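Local coordinates for protein CalS13 (Micromonospora echinospora, PDB 4ZAS) that probably acts as a pyridoxal phosphate-dependent sugar aminotransferase and is seen with dTDP-4-keto-6-deoxyglucose bound, at residues S51-L54 / E55-P58; G204-L207 / G208-G211; V397-I400 / K401-W404. All blocks are in the same frame, centred on the assembly; numbering follows the deposited sequence.

How the contacts relate
The three contacts follow one another along the chain and do not touch. Contact 1 holds Gly52, Arg53, Leu54 and Glu55, which bind dTDP in a structure of this protein. Its Glu55 makes a weak hydrogen bond to Ala220 of the second subunit. Ala220 belongs to the pocket for dTDP-4-keto-6-deoxyglucose, so contact 1 is the one tied to ligand binding. Contact 2 comprises strand 205-206 and the turn after it, leading toward strand 213-217. It lies about 31 Å from contact 1, centre to centre. Contact 3 ends the chain. It lies about 52 Å from contact 1 and 38 Å from contact 2 between centres. Contacts 2 and 3 are both away from the annotated sites.

Contact 1: residues S51-L54 / E55-P58; sequences SGRL and EHGP
Leu54 runs directly into Glu55 along an irregular backbone. Gly52 has positive phi and leaves the helical conformation. His56, with phi 55°, turns the chain again. At the start of the loop, Ser51 OG accepts from Arg53 N at 3.0 Å, an ST turn. The Arg53 side chain bends at chi2 (-77°), and this brings its guanidinium back to the chain. Arg53 NH1 gives a weak hydrogen bond to Glu55 O at 2.6 Å, with the acceptor at the guanidinium edge and an N-H...O angle of 127°. The same NH1 of Arg53 touches His56 CB at 3.3 Å. The CB bond of Glu55 leads away, though Glu55 CB and CG each lie 3.4 Å from Leu54 C. Its chain, extended beyond CG, carries the carboxylate to a salt bridge with Arg270 and weak hydrogen bonds to Ser228 and Ala220 of the second subunit. Gly52, Arg53, Leu54 and Glu55 bind dTDP in a structure of this protein. The His56 ring meets Trp248 edge-to-face and touches Arg253, another dTDP residue. The stretch links helix 41-49 to helix 58-71, and a backbone hydrogen bond between Leu54 and Glu275 ties it to helix 275-305.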
ATOM      1  N   SER A  51       7.774   9.934  19.613  1.00 53.02           N
ATOM      2  CA  SER A  51       9.050   9.221  19.515  1.00 48.14           C
ATOM      3  C   SER A  51       9.934   9.701  18.364  1.00 49.88           C
ATOM      4  O   SER A  51      11.144   9.491  18.375  1.00 51.34           O
ATOM      5  CB  SER A  51       8.802   7.722  19.377  1.00 46.91           C
ATOM      6  OG  SER A  51       8.367   7.398  18.066  1.00 50.46           O
ATOM      7  N   GLY A  52       9.328  10.290  17.338  1.00 48.45           N
ATOM      8  CA  GLY A  52      10.100  10.718  16.185  1.00 47.52           C
ATOM      9  C   GLY A  52      10.395   9.540  15.283  1.00 55.17           C
ATOM     10  O   GLY A  52      11.038   9.677  14.254  1.00 68.91           O
ATOM     11  N   ARG A  53       9.868   8.383  15.664  1.00 49.92           N
ATOM     12  CA  ARG A  53      10.019   7.143  14.927  1.00 50.83           C
ATOM     13  C   ARG A  53       8.653   6.676  14.470  1.00 50.43           C
ATOM     14  O   ARG A  53       7.926   6.044  15.231  1.00 46.59           O
ATOM     15  CB  ARG A  53      10.645   6.109  15.858  1.00 63.15           C
ATOM     16  CG  ARG A  53      12.094   5.790  15.626  1.00 75.96           C
ATOM     17  CD  ARG A  53      12.208   4.888  14.436  1.00 82.23           C
ATOM     18  NE  ARG A  53      13.548   4.866  13.874  1.00 89.10           N
ATOM     19  CZ  ARG A  53      13.829   4.280  12.721  1.00 97.17           C
ATOM     20  NH1 ARG A  53      12.852   3.668  12.057  1.00100.30           N
ATOM     21  NH2 ARG A  53      15.069   4.286  12.240  1.00 99.49           N
ATOM     22  N   LEU A  54       8.331   6.913  13.200  1.00 51.53           N
ATOM     23  CA  LEU A  54       6.995   6.594  12.711  1.00 48.85           C
ATOM     24  C   LEU A  54       6.981   5.360  11.821  1.00 52.97           C
ATOM     25  O   LEU A  54       5.965   4.656  11.736  1.00 49.87           O
ATOM     26  CB  LEU A  54       6.410   7.769  11.933  1.00 43.30           C
ATOM     27  CG  LEU A  54       6.393   9.135  12.608  1.00 46.91           C
ATOM     28  CD1 LEU A  54       5.592  10.082  11.751  1.00 52.07           C
ATOM     29  CD2 LEU A  54       5.827   9.066  13.997  1.00 45.81           C
ATOM     30  N   GLU A  55       8.099   5.092  11.154  1.00 47.81           N
ATOM     31  CA  GLU A  55       8.185   3.902  10.317  1.00 45.47           C
ATOM     32  C   GLU A  55       9.426   3.119  10.761  1.00 46.57           C
ATOM     33  O   GLU A  55      10.299   3.659  11.471  1.00 54.90           O
ATOM     34  CB  GLU A  55       8.204   4.279   8.821  1.00 48.97           C
ATOM     35  CG  GLU A  55       7.138   5.364   8.438  1.00 64.96           C
ATOM     36  CD  GLU A  55       6.820   5.500   6.922  1.00 72.15           C
ATOM     37  OE1 GLU A  55       6.394   4.487   6.325  1.00 78.62           O
ATOM     38  OE2 GLU A  55       6.960   6.609   6.330  1.00 61.67           O
ATOM     39  N   HIS A  56       9.449   1.827  10.459  1.00 47.91           N
ATOM     40  CA  HIS A  56      10.584   0.941  10.810  1.00 66.83           C
ATOM     41  C   HIS A  56      11.006   0.897  12.299  1.00 73.30           C
ATOM     42  O   HIS A  56      12.173   0.645  12.602  1.00 79.22           O
ATOM     43  CB  HIS A  56      11.847   1.330  10.002  1.00 66.42           C
ATOM     44  CG  HIS A  56      11.628   1.462   8.525  1.00 60.17           C
ATOM     45  ND1 HIS A  56      11.657   2.680   7.877  1.00 55.92           N
ATOM     46  CD2 HIS A  56      11.404   0.530   7.568  1.00 61.98           C
ATOM     47  CE1 HIS A  56      11.440   2.493   6.585  1.00 58.01           C
ATOM     48  NE2 HIS A  56      11.285   1.198   6.372  1.00 62.41           N
ATOM     49  N   GLY A  57      10.070   1.087  13.220  1.00 68.76           N
ATOM     50  CA  GLY A  57      10.405   1.140  14.635  1.00 55.67           C
ATOM     51  C   GLY A  57      10.097  -0.156  15.356  1.00 51.31           C
ATOM     52  O   GLY A  57       9.595  -1.105  14.759  1.00 58.96           O
ATOM     53  N   PRO A  58      10.390  -0.205  16.657  1.00 48.30           N
ATOM     54  CA  PRO A  58      10.229  -1.429  17.458  1.00 48.69           C
ATOM     55  C   PRO A  58       8.768  -1.803  17.780  1.00 48.43           C
ATOM     56  O   PRO A  58       8.502  -2.974  18.040  1.00 53.89           O
ATOM     57  CB  PRO A  58      10.984  -1.102  18.746  1.00 37.72           C
ATOM     58  CG  PRO A  58      10.875   0.392  18.864  1.00 45.24           C
ATOM     59  CD  PRO A  58      10.915   0.921  17.451  1.00 48.42           C
TER

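Contact 2: residues G204-L207 / G208-G211; sequences GAPL and GTHG
Thr209 grips the carbonyl of Pro206 twice. Thr209 OG1 donates to Pro206 O at 2.6 Å, in the carbonyl plane and with a C=O...O angle of 158°. Thr209 N gives a weak hydrogen bond to Pro206 O at 3.3 Å. A chi1 of 57° sets Thr209 OG1 between its own backbone N and carbonyl carbon, and from there it faces back across the turn. Thr209 OG1 also touches Ala205 CB at 3.4 Å and lies 3.6 Å above one face of the His210 ring, toward its rim. The imidazole of His210 comes in beside the strand. His210 CE1 is 3.5 Å from Ala205 O, which lies near the ring plane. His210 NE2 is hydrogen-bonded to Tyr202 O, which helps to set the ring's rotation. Farther out, Leu207 CD2 packs on His210 CE1 at 4.2 Å. Both side chains reach Leu170 of helix 170-180, and Leu207 O receives a bond from Tyr216 OH. The arrangement is a type II beta turn from Pro206 to Thr209, with glycine of positive phi at its third position. It leads from edge strand 205-206 of a small antiparallel sheet toward strand 213-217 of the large mixed sheet.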
ATOM      1  N   GLY A 204      -8.168 -27.815  15.926  1.00 49.34           N
ATOM      2  CA  GLY A 204      -7.609 -27.529  17.232  1.00 53.72           C
ATOM      3  C   GLY A 204      -6.495 -26.500  17.248  1.00 54.96           C
ATOM      4  O   GLY A 204      -6.064 -26.075  18.310  1.00 56.59           O
ATOM      5  N   ALA A 205      -6.011 -26.105  16.074  1.00 54.08           N
ATOM      6  CA  ALA A 205      -4.907 -25.135  15.989  1.00 43.83           C
ATOM      7  C   ALA A 205      -5.314 -23.920  15.174  1.00 43.63           C
ATOM      8  O   ALA A 205      -6.059 -24.036  14.194  1.00 38.90           O
ATOM      9  CB  ALA A 205      -3.661 -25.783  15.393  1.00 35.61           C
ATOM     10  N   PRO A 206      -4.801 -22.745  15.552  1.00 43.49           N
ATOM     11  CA  PRO A 206      -5.106 -21.522  14.802  1.00 38.33           C
ATOM     12  C   PRO A 206      -4.659 -21.533  13.346  1.00 39.07           C
ATOM     13  O   PRO A 206      -3.713 -22.214  12.966  1.00 50.55           O
ATOM     14  CB  PRO A 206      -4.355 -20.423  15.592  1.00 35.92           C
ATOM     15  CG  PRO A 206      -3.481 -21.120  16.556  1.00 37.53           C
ATOM     16  CD  PRO A 206      -4.114 -22.461  16.822  1.00 44.15           C
ATOM     17  N   LEU A 207      -5.389 -20.801  12.521  1.00 34.87           N
ATOM     18  CA  LEU A 207      -5.025 -20.686  11.140  1.00 40.74           C
ATOM     19  C   LEU A 207      -3.688 -19.974  11.093  1.00 50.10           C
ATOM     20  O   LEU A 207      -3.456 -19.028  11.851  1.00 45.67           O
ATOM     21  CB  LEU A 207      -6.079 -19.929  10.355  1.00 37.39           C
ATOM     22  CG  LEU A 207      -7.477 -20.531  10.350  1.00 33.56           C
ATOM     23  CD1 LEU A 207      -8.451 -19.588   9.575  1.00 26.82           C
ATOM     24  CD2 LEU A 207      -7.399 -21.900   9.726  1.00 27.96           C
ATOM     25  N   GLY A 208      -2.814 -20.443  10.208  1.00 51.41           N
ATOM     26  CA  GLY A 208      -1.445 -19.968  10.153  1.00 46.02           C
ATOM     27  C   GLY A 208      -0.464 -21.047  10.564  1.00 49.14           C
ATOM     28  O   GLY A 208       0.753 -20.868  10.436  1.00 44.92           O
ATOM     29  N   THR A 209      -0.991 -22.185  11.023  1.00 47.00           N
ATOM     30  CA  THR A 209      -0.140 -23.282  11.490  1.00 43.05           C
ATOM     31  C   THR A 209      -0.202 -24.553  10.638  1.00 38.99           C
ATOM     32  O   THR A 209       0.365 -25.576  11.011  1.00 38.80           O
ATOM     33  CB  THR A 209      -0.482 -23.665  12.967  1.00 41.53           C
ATOM     34  OG1 THR A 209      -1.875 -24.019  13.068  1.00 43.17           O
ATOM     35  CG2 THR A 209      -0.248 -22.498  13.876  1.00 36.84           C
ATOM     36  N   HIS A 210      -0.788 -24.472   9.455  1.00 35.75           N
ATOM     37  CA  HIS A 210      -1.039 -25.687   8.674  1.00 36.71           C
ATOM     38  C   HIS A 210      -0.158 -25.816   7.435  1.00 47.70           C
ATOM     39  O   HIS A 210      -0.509 -26.536   6.498  1.00 55.43           O
ATOM     40  CB  HIS A 210      -2.528 -25.718   8.281  1.00 33.45           C
ATOM     41  CG  HIS A 210      -3.450 -25.724   9.462  1.00 44.66           C
ATOM     42  ND1 HIS A 210      -4.009 -24.571   9.974  1.00 41.15           N
ATOM     43  CD2 HIS A 210      -3.881 -26.740  10.256  1.00 41.35           C
ATOM     44  CE1 HIS A 210      -4.754 -24.878  11.026  1.00 42.52           C
ATOM     45  NE2 HIS A 210      -4.693 -26.187  11.217  1.00 39.58           N
ATOM     46  N   GLY A 211       0.967 -25.100   7.417  1.00 44.19           N
ATOM     47  CA  GLY A 211       1.960 -25.276   6.370  1.00 39.41           C
ATOM     48  C   GLY A 211       1.747 -24.501   5.077  1.00 40.84           C
ATOM     49  O   GLY A 211       2.464 -24.702   4.105  1.00 43.22           O
TER

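Contact 3: residues V397-I400 / K401-W404; sequences VETI and KSGW
Lys401 lies along Val397, one helical turn earlier, and the two side chains point the same way. Lys401 CB is 3.5 Å from Val397 O, and CG passes the same oxygen. CD then moves on toward the methyl CG1 of Val397. Lys401 CE packs on Val397 CG1 at 4.0 Å, and NZ stays beside that methyl. The chain is fully extended beyond CG. This lays CE and NZ alongside the valine methyl, with NZ turned to a long, weak ion pair with Glu305 of helix 275-305.

The backbone of Lys401 belongs to the same turn, since Lys401 N donates to Val397 O at 3.1 Å. Further along, Ser402 closes on Thr399 O with two bonds. Ser402 OG donates to Thr399 O at 2.6 Å, in the carbonyl plane and on a lone pair. Ser402 N donates to Thr399 O from above that plane at 3.0 Å. The hydroxyl sits between the backbone N and the carbonyl carbon of its own residue (chi1 75°), where it can turn back to Thr399 O. Ser402 OG is also bonded to Arg341. Gly403, with positive phi, breaks the helical course, and Gly403 N donates to Ile400 O at 3.3 Å.

The Trp404 ring then comes back toward the helix. Ile400 O lies in the ring plane at its edge, 3.5 Å from Trp404 CZ3. Trp404 CZ3 also meets Ile400 CG2 at 4.2 Å. NE1 is bonded to Arg333 O, the ring forms a cation-pi contact with Arg333, and Phe338 meets it edge-to-face.

The carbonyls of Val397, Thr399 and Ile400 at the end of helix 390-401 are thus met by N-H or hydroxyl donors, and Glu398 O by a weak bond from Ser402 N. Polar bonds and a well-packed indole together hold the last residue against Arg333 and helix 335-344.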
ATOM      1  N   VAL A 397     -33.685 -12.541  15.054  1.00 54.38           N
ATOM      2  CA  VAL A 397     -34.386 -13.802  15.012  1.00 51.11           C
ATOM      3  C   VAL A 397     -35.884 -13.588  14.866  1.00 58.56           C
ATOM      4  O   VAL A 397     -36.537 -14.220  14.029  1.00 61.83           O
ATOM      5  CB  VAL A 397     -34.086 -14.602  16.276  1.00 53.53           C
ATOM      6  CG1 VAL A 397     -35.031 -15.783  16.422  1.00 51.34           C
ATOM      7  CG2 VAL A 397     -32.619 -15.017  16.311  1.00 50.43           C
ATOM      8  N   GLU A 398     -36.423 -12.665  15.656  1.00 60.95           N
ATOM      9  CA  GLU A 398     -37.868 -12.424  15.674  1.00 61.98           C
ATOM     10  C   GLU A 398     -38.329 -11.908  14.313  1.00 63.29           C
ATOM     11  O   GLU A 398     -39.373 -12.313  13.798  1.00 69.52           O
ATOM     12  CB  GLU A 398     -38.225 -11.428  16.777  1.00 68.96           C
ATOM     13  CG  GLU A 398     -39.578 -11.615  17.468  1.00 83.26           C
ATOM     14  CD  GLU A 398     -39.737 -12.982  18.135  1.00 92.51           C
ATOM     15  OE1 GLU A 398     -38.708 -13.598  18.514  1.00 92.53           O
ATOM     16  OE2 GLU A 398     -40.901 -13.414  18.321  1.00 93.01           O
ATOM     17  N   THR A 399     -37.526 -11.025  13.730  1.00 61.49           N
ATOM     18  CA  THR A 399     -37.831 -10.430  12.433  1.00 61.99           C
ATOM     19  C   THR A 399     -37.830 -11.447  11.295  1.00 66.85           C
ATOM     20  O   THR A 399     -38.752 -11.469  10.481  1.00 69.40           O
ATOM     21  CB  THR A 399     -36.821  -9.329  12.080  1.00 56.40           C
ATOM     22  OG1 THR A 399     -36.887  -8.294  13.064  1.00 57.94           O
ATOM     23  CG2 THR A 399     -37.108  -8.754  10.684  1.00 49.95           C
ATOM     24  N   ILE A 400     -36.806 -12.299  11.265  1.00 66.17           N
ATOM     25  CA  ILE A 400     -36.682 -13.334  10.241  1.00 61.79           C
ATOM     26  C   ILE A 400     -37.895 -14.271  10.319  1.00 63.86           C
ATOM     27  O   ILE A 400     -38.433 -14.687   9.292  1.00 64.86           O
ATOM     28  CB  ILE A 400     -35.330 -14.111  10.376  1.00 50.27           C
ATOM     29  CG1 ILE A 400     -34.144 -13.168  10.175  1.00 50.04           C
ATOM     30  CG2 ILE A 400     -35.257 -15.253   9.384  1.00 47.87           C
ATOM     31  CD1 ILE A 400     -32.762 -13.817  10.322  1.00 51.79           C
ATOM     32  N   LYS A 401     -38.336 -14.572  11.540  1.00 67.04           N
ATOM     33  CA  LYS A 401     -39.499 -15.441  11.778  1.00 67.32           C
ATOM     34  C   LYS A 401     -40.849 -14.806  11.380  1.00 74.10           C
ATOM     35  O   LYS A 401     -41.856 -15.512  11.229  1.00 77.53           O
ATOM     36  CB  LYS A 401     -39.535 -15.865  13.254  1.00 66.34           C
ATOM     37  CG  LYS A 401     -38.569 -17.004  13.610  1.00 72.12           C
ATOM     38  CD  LYS A 401     -38.639 -17.379  15.088  1.00 78.80           C
ATOM     39  CE  LYS A 401     -37.702 -18.533  15.428  1.00 84.72           C
ATOM     40  NZ  LYS A 401     -37.640 -18.789  16.899  1.00 90.19           N
ATOM     41  N   SER A 402     -40.883 -13.481  11.239  1.00 71.27           N
ATOM     42  CA  SER A 402     -42.105 -12.783  10.835  1.00 66.33           C
ATOM     43  C   SER A 402     -42.356 -12.947   9.341  1.00 64.30           C
ATOM     44  O   SER A 402     -43.330 -12.442   8.803  1.00 70.03           O
ATOM     45  CB  SER A 402     -42.029 -11.292  11.180  1.00 66.01           C
ATOM     46  OG  SER A 402     -41.163 -10.603  10.282  1.00 70.78           O
ATOM     47  N   GLY A 403     -41.437 -13.614   8.664  1.00 66.89           N
ATOM     48  CA  GLY A 403     -41.581 -13.874   7.249  1.00 67.70           C
ATOM     49  C   GLY A 403     -41.339 -12.685   6.342  1.00 68.54           C
ATOM     50  O   GLY A 403     -41.138 -11.546   6.781  1.00 60.94           O
ATOM     51  N   TRP A 404     -41.354 -12.968   5.047  1.00 71.93           N
ATOM     52  CA  TRP A 404     -41.154 -11.951   4.031  1.00 67.86           C
ATOM     53  C   TRP A 404     -41.728 -12.480   2.729  1.00 72.41           C
ATOM     54  O   TRP A 404     -42.629 -13.322   2.768  1.00 75.09           O
ATOM     55  CB  TRP A 404     -39.670 -11.601   3.898  1.00 57.72           C
ATOM     56  CG  TRP A 404     -38.783 -12.716   3.389  1.00 59.29           C
ATOM     57  CD1 TRP A 404     -38.339 -12.897   2.105  1.00 60.46           C
ATOM     58  CD2 TRP A 404     -38.252 -13.813   4.150  1.00 63.59           C
ATOM     59  NE1 TRP A 404     -37.543 -14.019   2.031  1.00 62.16           N
ATOM     60  CE2 TRP A 404     -37.482 -14.602   3.269  1.00 65.36           C
ATOM     61  CE3 TRP A 404     -38.344 -14.199   5.491  1.00 65.08           C
ATOM     62  CZ2 TRP A 404     -36.818 -15.749   3.687  1.00 67.53           C
ATOM     63  CZ3 TRP A 404     -37.676 -15.337   5.903  1.00 62.49           C
ATOM     64  CH2 TRP A 404     -36.928 -16.097   5.005  1.00 65.85           C
ATOM     65  OXT TRP A 404     -41.304 -12.110   1.634  1.00 71.19           O
TER